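Side-chain contacts in yeast glycogen phosphorylase (Saccharomyces cerevisiae, PDB 1YGP), which belongs to the carbohydrate phosphorylases of the GT-B clan, two-lobed proteins, and holds pyridoxal-5'-phosphate: residues A[524-529]-A[730-735]; A[562-567]-A[844-849]. All blocks are in the same frame, centred on the assembly; numbering follows the deposited sequence.

Interaction 1 (A[524-529]-A[730-735]); sequences QANPSL and VMNGGL
N526 and N732 mark the closest approach of the two backbones, with their CA atoms 7.4 Å apart. Residues 524-529 leave one helix and, with N526 as N-cap, enter helix 527-536. Residues 730-735 turn off the end of helix 724-730 in a type I turn from V730 to G733, after which the chain enters strand 735-739. The two asparagines meet alongside each other, their side chains running in opposite directions with the amide planes only 8° apart. N526 ND2 donates to N732 OD1 at 3.0 Å, lying in the carbonyl plane on a lone pair, with an N-H...O angle of 155°. Asparagine suits both places because each amide works at both ends. With CG of N526 swung beside its carbonyl carbon (chi1 -158°), the amide turns ND2 toward N732 and OD1 toward the helix start, where OD1 takes a weak capping bond from L529 N at 3.5 Å as well as a bond from N574 ND2. At N732 the ND2 is given to the backbone oxygens of K728 and W521, so its amide is fixed from both ends inside the protein. A methyl of L529, CD2, comes within 4.1 Å of the carbonyl oxygen M731 O, a loose van der Waals approach. G733, with positive phi, suits the C-prime place of a Schellman motif, in which G733 N bonds to V730 O. The arrangement thus joins a helix N-cap to a Schellman C-cap, and through W521 and K728 N732 probably holds a second-shell position for the pyridoxal-5'-phosphate pocket.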
ATOM      1  N   GLN A 524      28.184   9.414  -9.205  1.00 13.13           N
ATOM      2  CA  GLN A 524      27.572   8.615  -8.170  1.00 14.45           C
ATOM      3  C   GLN A 524      28.366   7.334  -7.988  1.00 16.32           C
ATOM      4  O   GLN A 524      28.871   7.080  -6.895  1.00 22.11           O
ATOM      5  CB  GLN A 524      26.160   8.284  -8.546  1.00 11.11           C
ATOM      6  CG  GLN A 524      25.388   7.701  -7.378  1.00 15.29           C
ATOM      7  CD  GLN A 524      23.914   7.997  -7.516  1.00 15.32           C
ATOM      8  OE1 GLN A 524      23.048   7.187  -7.238  1.00 15.04           O
ATOM      9  NE2 GLN A 524      23.523   9.194  -7.926  1.00 19.99           N
ATOM     10  N   ALA A 525      28.510   6.554  -9.062  1.00 13.67           N
ATOM     11  CA  ALA A 525      29.182   5.273  -9.000  1.00 13.08           C
ATOM     12  C   ALA A 525      30.657   5.334  -8.684  1.00 15.06           C
ATOM     13  O   ALA A 525      31.151   4.410  -8.042  1.00 13.18           O
ATOM     14  CB  ALA A 525      29.035   4.526 -10.318  1.00 12.84           C
ATOM     15  N   ASN A 526      31.380   6.392  -9.080  1.00 18.25           N
ATOM     16  CA  ASN A 526      32.816   6.442  -8.852  1.00 17.15           C
ATOM     17  C   ASN A 526      33.305   7.807  -8.374  1.00 18.03           C
ATOM     18  O   ASN A 526      34.100   8.482  -9.046  1.00 17.30           O
ATOM     19  CB  ASN A 526      33.518   6.051 -10.143  1.00 19.41           C
ATOM     20  CG  ASN A 526      34.946   5.535  -9.973  1.00 25.16           C
ATOM     21  OD1 ASN A 526      35.612   5.683  -8.939  1.00 28.10           O
ATOM     22  ND2 ASN A 526      35.493   4.894 -11.002  1.00 23.80           N
ATOM     23  N   PRO A 527      32.910   8.258  -7.171  1.00 17.46           N
ATOM     24  CA  PRO A 527      33.307   9.533  -6.589  1.00 15.45           C
ATOM     25  C   PRO A 527      34.805   9.742  -6.533  1.00 18.81           C
ATOM     26  O   PRO A 527      35.287  10.810  -6.898  1.00 20.94           O
ATOM     27  CB  PRO A 527      32.687   9.521  -5.233  1.00 14.59           C
ATOM     28  CG  PRO A 527      32.651   8.052  -4.845  1.00 11.70           C
ATOM     29  CD  PRO A 527      32.177   7.478  -6.171  1.00 15.68           C
ATOM     30  N   SER A 528      35.562   8.720  -6.129  1.00 21.53           N
ATOM     31  CA  SER A 528      37.019   8.758  -5.968  1.00 23.99           C
ATOM     32  C   SER A 528      37.703   9.154  -7.272  1.00 21.96           C
ATOM     33  O   SER A 528      38.689   9.886  -7.235  1.00 23.07           O
ATOM     34  CB  SER A 528      37.493   7.368  -5.480  1.00 25.93           C
ATOM     35  OG  SER A 528      36.410   6.421  -5.506  1.00 40.40           O
ATOM     36  N   LEU A 529      37.185   8.719  -8.428  1.00 20.64           N
ATOM     37  CA  LEU A 529      37.687   9.164  -9.706  1.00 17.26           C
ATOM     38  C   LEU A 529      37.124  10.550  -9.976  1.00 18.58           C
ATOM     39  O   LEU A 529      37.876  11.407 -10.451  1.00 22.52           O
ATOM     40  CB  LEU A 529      37.260   8.225 -10.833  1.00 16.09           C
ATOM     41  CG  LEU A 529      37.584   8.604 -12.286  1.00 12.26           C
ATOM     42  CD1 LEU A 529      39.074   8.835 -12.444  1.00 15.82           C
ATOM     43  CD2 LEU A 529      37.144   7.499 -13.210  1.00 11.87           C
ATOM     44  N   VAL A 730      33.587   1.993 -20.034  1.00 10.01           N
ATOM     45  CA  VAL A 730      34.600   2.875 -20.582  1.00 10.72           C
ATOM     46  C   VAL A 730      34.731   4.124 -19.726  1.00 11.79           C
ATOM     47  O   VAL A 730      35.855   4.401 -19.282  1.00 12.12           O
ATOM     48  CB  VAL A 730      34.234   3.205 -22.038  1.00 11.35           C
ATOM     49  CG1 VAL A 730      35.108   4.308 -22.600  1.00  6.50           C
ATOM     50  CG2 VAL A 730      34.468   1.953 -22.873  1.00  5.00           C
ATOM     51  N   MET A 731      33.631   4.810 -19.357  1.00 10.56           N
ATOM     52  CA  MET A 731      33.649   6.016 -18.498  1.00  9.87           C
ATOM     53  C   MET A 731      34.351   5.864 -17.139  1.00 10.01           C
ATOM     54  O   MET A 731      34.617   6.816 -16.404  1.00  2.00           O
ATOM     55  CB  MET A 731      32.196   6.458 -18.267  1.00 15.27           C
ATOM     56  CG  MET A 731      31.930   7.805 -17.578  1.00 12.57           C
ATOM     57  SD  MET A 731      30.224   8.345 -17.876  1.00 17.88           S
ATOM     58  CE  MET A 731      30.343   8.753 -19.598  1.00  6.13           C
ATOM     59  N   ASN A 732      34.653   4.619 -16.793  1.00 11.43           N
ATOM     60  CA  ASN A 732      35.259   4.315 -15.535  1.00 14.54           C
ATOM     61  C   ASN A 732      36.630   3.675 -15.702  1.00 14.88           C
ATOM     62  O   ASN A 732      37.154   3.077 -14.758  1.00 16.48           O
ATOM     63  CB  ASN A 732      34.264   3.421 -14.769  1.00 16.69           C
ATOM     64  CG  ASN A 732      33.135   4.203 -14.087  1.00 12.55           C
ATOM     65  OD1 ASN A 732      33.295   4.741 -12.992  1.00 10.19           O
ATOM     66  ND2 ASN A 732      31.943   4.298 -14.646  1.00 12.44           N
ATOM     67  N   GLY A 733      37.248   3.792 -16.888  1.00 12.95           N
ATOM     68  CA  GLY A 733      38.594   3.275 -17.141  1.00  9.77           C
ATOM     69  C   GLY A 733      38.700   1.758 -17.271  1.00 12.08           C
ATOM     70  O   GLY A 733      39.793   1.183 -17.139  1.00 18.74           O
ATOM     71  N   GLY A 734      37.609   1.063 -17.560  1.00 12.22           N
ATOM     72  CA  GLY A 734      37.663  -0.378 -17.706  1.00 15.53           C
ATOM     73  C   GLY A 734      38.016  -0.678 -19.139  1.00 18.87           C
ATOM     74  O   GLY A 734      37.707   0.147 -20.022  1.00 25.43           O
ATOM     75  N   LEU A 735      38.683  -1.793 -19.437  1.00 17.87           N
ATOM     76  CA  LEU A 735      38.966  -2.093 -20.831  1.00 13.76           C
ATOM     77  C   LEU A 735      37.975  -3.127 -21.362  1.00 11.02           C
ATOM     78  O   LEU A 735      37.393  -3.875 -20.581  1.00 16.40           O
ATOM     79  CB  LEU A 735      40.418  -2.556 -20.932  1.00 14.39           C
ATOM     80  CG  LEU A 735      41.564  -1.596 -20.493  1.00 16.95           C
ATOM     81  CD1 LEU A 735      42.839  -2.077 -21.159  1.00 18.28           C
ATOM     82  CD2 LEU A 735      41.378  -0.158 -20.969  1.00 10.85           C
TER

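Interaction 2 (A[562-567]-A[844-849]); sequences EFLKKW and EWLKKS
S849 OG is held by two partners from distant parts of the chain: W567 NE1 donates to it at 3.0 Å, and it is also hydrogen-bonded to G733 O. The indole bond is fairly straight, with an N-H...O angle of 155°, and the hydroxyl sits at the ring's edge, 12° out of its plane. Rotation of the indole to lie beside the carbonyl carbon (chi1 -158°) points NE1 at helix 842-856. Serine suits the other side because its short side chain lets one hydroxyl serve both partners close to its own helix, while tryptophan brings a large apolar ring together with a single N-H that needs an acceptor in a buried place. One turn back, the side chains of L564 and L846 run antiparallel alongside one another where the backbones come nearest, at a CA-CA distance of 6.4 Å. The branch carbon L564 CG rests against L846 CB at 3.8 Å, and L846 CD2 lies 4.0 Å from L564 O; a branched, uncharged side chain suits this close approach, since it can lie against both the neighbouring leucine and the backbone. Between the two segments the join is thus an apolar pair and one polar bond. Farther along helix 842-856, W567 also packs on V850 and L853, and it touches L529 and L532 of helix 527-536, while W845 packs on V834 and E837 of helix 820-840 and meets F838 edge-to-face.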
ATOM      1  N   GLU A 562      53.185   9.860 -11.315  1.00 45.73           N
ATOM      2  CA  GLU A 562      52.396  10.068 -10.102  1.00 44.35           C
ATOM      3  C   GLU A 562      50.900  10.001 -10.423  1.00 42.74           C
ATOM      4  O   GLU A 562      50.112   9.398  -9.686  1.00 41.48           O
ATOM      5  CB  GLU A 562      52.698  11.430  -9.495  1.00 46.29           C
ATOM      6  N   PHE A 563      50.517  10.549 -11.587  1.00 38.44           N
ATOM      7  CA  PHE A 563      49.136  10.541 -12.037  1.00 33.43           C
ATOM      8  C   PHE A 563      48.695   9.105 -12.218  1.00 33.08           C
ATOM      9  O   PHE A 563      47.674   8.707 -11.657  1.00 33.54           O
ATOM     10  CB  PHE A 563      48.985  11.271 -13.363  1.00 29.64           C
ATOM     11  CG  PHE A 563      47.545  11.381 -13.831  1.00 22.48           C
ATOM     12  CD1 PHE A 563      46.670  12.241 -13.185  1.00 17.46           C
ATOM     13  CD2 PHE A 563      47.111  10.623 -14.917  1.00 25.83           C
ATOM     14  CE1 PHE A 563      45.362  12.341 -13.631  1.00 16.83           C
ATOM     15  CE2 PHE A 563      45.795  10.734 -15.352  1.00 21.30           C
ATOM     16  CZ  PHE A 563      44.922  11.595 -14.708  1.00 18.79           C
ATOM     17  N   LEU A 564      49.474   8.315 -12.963  1.00 28.39           N
ATOM     18  CA  LEU A 564      49.149   6.917 -13.152  1.00 24.40           C
ATOM     19  C   LEU A 564      49.062   6.190 -11.818  1.00 24.49           C
ATOM     20  O   LEU A 564      48.154   5.371 -11.627  1.00 24.42           O
ATOM     21  CB  LEU A 564      50.200   6.295 -14.068  1.00 20.87           C
ATOM     22  CG  LEU A 564      49.837   6.024 -15.545  1.00 22.73           C
ATOM     23  CD1 LEU A 564      48.815   7.011 -16.090  1.00 21.90           C
ATOM     24  CD2 LEU A 564      51.100   6.141 -16.367  1.00 20.96           C
ATOM     25  N   LYS A 565      49.911   6.513 -10.839  1.00 25.54           N
ATOM     26  CA  LYS A 565      49.825   5.864  -9.540  1.00 25.85           C
ATOM     27  C   LYS A 565      48.479   6.191  -8.913  1.00 27.19           C
ATOM     28  O   LYS A 565      47.778   5.310  -8.398  1.00 28.22           O
ATOM     29  CB  LYS A 565      50.908   6.356  -8.600  1.00 26.66           C
ATOM     30  N   LYS A 566      48.081   7.455  -9.060  1.00 27.03           N
ATOM     31  CA  LYS A 566      46.839   7.948  -8.522  1.00 25.57           C
ATOM     32  C   LYS A 566      45.641   7.242  -9.146  1.00 28.85           C
ATOM     33  O   LYS A 566      44.740   6.750  -8.446  1.00 31.54           O
ATOM     34  CB  LYS A 566      46.804   9.428  -8.781  1.00 25.09           C
ATOM     35  CG  LYS A 566      46.978  10.242  -7.523  1.00 31.65           C
ATOM     36  CD  LYS A 566      48.373  10.095  -6.955  1.00 37.07           C
ATOM     37  CE  LYS A 566      49.002  11.465  -6.794  1.00 44.85           C
ATOM     38  NZ  LYS A 566      49.150  12.111  -8.085  1.00 52.84           N
ATOM     39  N   TRP A 567      45.700   7.121 -10.477  1.00 25.74           N
ATOM     40  CA  TRP A 567      44.675   6.490 -11.273  1.00 21.27           C
ATOM     41  C   TRP A 567      44.551   5.046 -10.845  1.00 23.38           C
ATOM     42  O   TRP A 567      43.439   4.534 -10.693  1.00 31.25           O
ATOM     43  CB  TRP A 567      45.037   6.535 -12.745  1.00 17.74           C
ATOM     44  CG  TRP A 567      43.830   6.403 -13.668  1.00 21.86           C
ATOM     45  CD1 TRP A 567      43.455   5.188 -14.177  1.00 22.98           C
ATOM     46  CD2 TRP A 567      43.019   7.429 -14.100  1.00 15.66           C
ATOM     47  NE1 TRP A 567      42.410   5.443 -14.931  1.00 21.91           N
ATOM     48  CE2 TRP A 567      42.113   6.749 -14.917  1.00 12.21           C
ATOM     49  CE3 TRP A 567      42.909   8.811 -13.933  1.00 10.35           C
ATOM     50  CZ2 TRP A 567      41.096   7.431 -15.572  1.00  3.58           C
ATOM     51  CZ3 TRP A 567      41.883   9.493 -14.591  1.00 11.37           C
ATOM     52  CH2 TRP A 567      40.985   8.804 -15.407  1.00  3.30           C
ATOM     53  N   GLU A 844      51.401   0.589 -19.400  1.00 29.51           N
ATOM     54  CA  GLU A 844      50.756   0.570 -20.700  1.00 26.78           C
ATOM     55  C   GLU A 844      49.251   0.373 -20.463  1.00 25.34           C
ATOM     56  O   GLU A 844      48.437   1.081 -21.050  1.00 24.20           O
ATOM     57  CB  GLU A 844      51.323  -0.581 -21.515  1.00 24.87           C
ATOM     58  N   TRP A 845      48.843  -0.519 -19.550  1.00 24.74           N
ATOM     59  CA  TRP A 845      47.446  -0.748 -19.191  1.00 24.05           C
ATOM     60  C   TRP A 845      46.752   0.525 -18.692  1.00 25.61           C
ATOM     61  O   TRP A 845      45.653   0.899 -19.119  1.00 25.58           O
ATOM     62  CB  TRP A 845      47.385  -1.808 -18.106  1.00 18.84           C
ATOM     63  CG  TRP A 845      45.978  -2.305 -17.860  1.00 22.57           C
ATOM     64  CD1 TRP A 845      45.204  -1.733 -16.891  1.00 20.14           C
ATOM     65  CD2 TRP A 845      45.342  -3.325 -18.527  1.00 23.31           C
ATOM     66  NE1 TRP A 845      44.074  -2.385 -16.938  1.00 25.86           N
ATOM     67  CE2 TRP A 845      44.102  -3.335 -17.885  1.00 24.85           C
ATOM     68  CE3 TRP A 845      45.596  -4.228 -19.552  1.00 18.77           C
ATOM     69  CZ2 TRP A 845      43.103  -4.241 -18.246  1.00 25.06           C
ATOM     70  CZ3 TRP A 845      44.603  -5.138 -19.924  1.00 25.30           C
ATOM     71  CH2 TRP A 845      43.367  -5.147 -19.275  1.00 29.12           C
ATOM     72  N   LEU A 846      47.412   1.222 -17.773  1.00 25.76           N
ATOM     73  CA  LEU A 846      46.919   2.454 -17.189  1.00 25.19           C
ATOM     74  C   LEU A 846      46.774   3.585 -18.204  1.00 25.18           C
ATOM     75  O   LEU A 846      45.868   4.416 -18.110  1.00 26.16           O
ATOM     76  CB  LEU A 846      47.875   2.804 -16.048  1.00 24.99           C
ATOM     77  CG  LEU A 846      47.479   2.462 -14.571  1.00 26.41           C
ATOM     78  CD1 LEU A 846      46.465   1.332 -14.455  1.00 19.45           C
ATOM     79  CD2 LEU A 846      48.752   2.075 -13.843  1.00 25.60           C
ATOM     80  N   LYS A 847      47.595   3.601 -19.244  1.00 24.94           N
ATOM     81  CA  LYS A 847      47.479   4.592 -20.288  1.00 21.02           C
ATOM     82  C   LYS A 847      46.225   4.282 -21.061  1.00 20.30           C
ATOM     83  O   LYS A 847      45.502   5.217 -21.383  1.00 27.84           O
ATOM     84  CB  LYS A 847      48.661   4.540 -21.245  1.00 22.64           C
ATOM     85  N   LYS A 848      45.884   3.022 -21.319  1.00 20.23           N
ATOM     86  CA  LYS A 848      44.648   2.690 -22.031  1.00 24.08           C
ATOM     87  C   LYS A 848      43.406   3.145 -21.269  1.00 22.46           C
ATOM     88  O   LYS A 848      42.469   3.711 -21.833  1.00 21.12           O
ATOM     89  CB  LYS A 848      44.543   1.201 -22.250  1.00 30.49           C
ATOM     90  CG  LYS A 848      45.627   0.710 -23.193  1.00 39.24           C
ATOM     91  CD  LYS A 848      45.509  -0.784 -23.425  1.00 40.35           C
ATOM     92  CE  LYS A 848      46.425  -1.103 -24.577  1.00 40.17           C
ATOM     93  NZ  LYS A 848      46.170  -2.458 -25.011  1.00 46.88           N
ATOM     94  N   SER A 849      43.432   2.960 -19.951  1.00 21.47           N
ATOM     95  CA  SER A 849      42.371   3.391 -19.064  1.00 18.19           C
ATOM     96  C   SER A 849      42.196   4.919 -19.052  1.00 18.84           C
ATOM     97  O   SER A 849      41.065   5.403 -19.227  1.00 20.48           O
ATOM     98  CB  SER A 849      42.712   2.833 -17.689  1.00 12.87           C
ATOM     99  OG  SER A 849      41.708   3.110 -16.729  1.00 17.88           O
TER

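How the interactions relate
From the N terminus the chain passes 524-529 and then 562-567, which lie on helices 527-536 and 562-584, successive in the sequence. It returns at 730-735 to close interaction 1 across 200 intervening residues, and at 844-849 to close interaction 2 across 276. The segments alternate, so the two loops cross rather than nest. Their centres lie 13 Å apart, and they touch directly: L529 CD1 packs on W567 CH2 at 3.5 Å, while L735 CD1 meets W845 CZ2 at 3.6 Å. Together they tie the consecutive helices to the turn entering strand 735-739 of the six-stranded parallel sheet and to late helix 842-856.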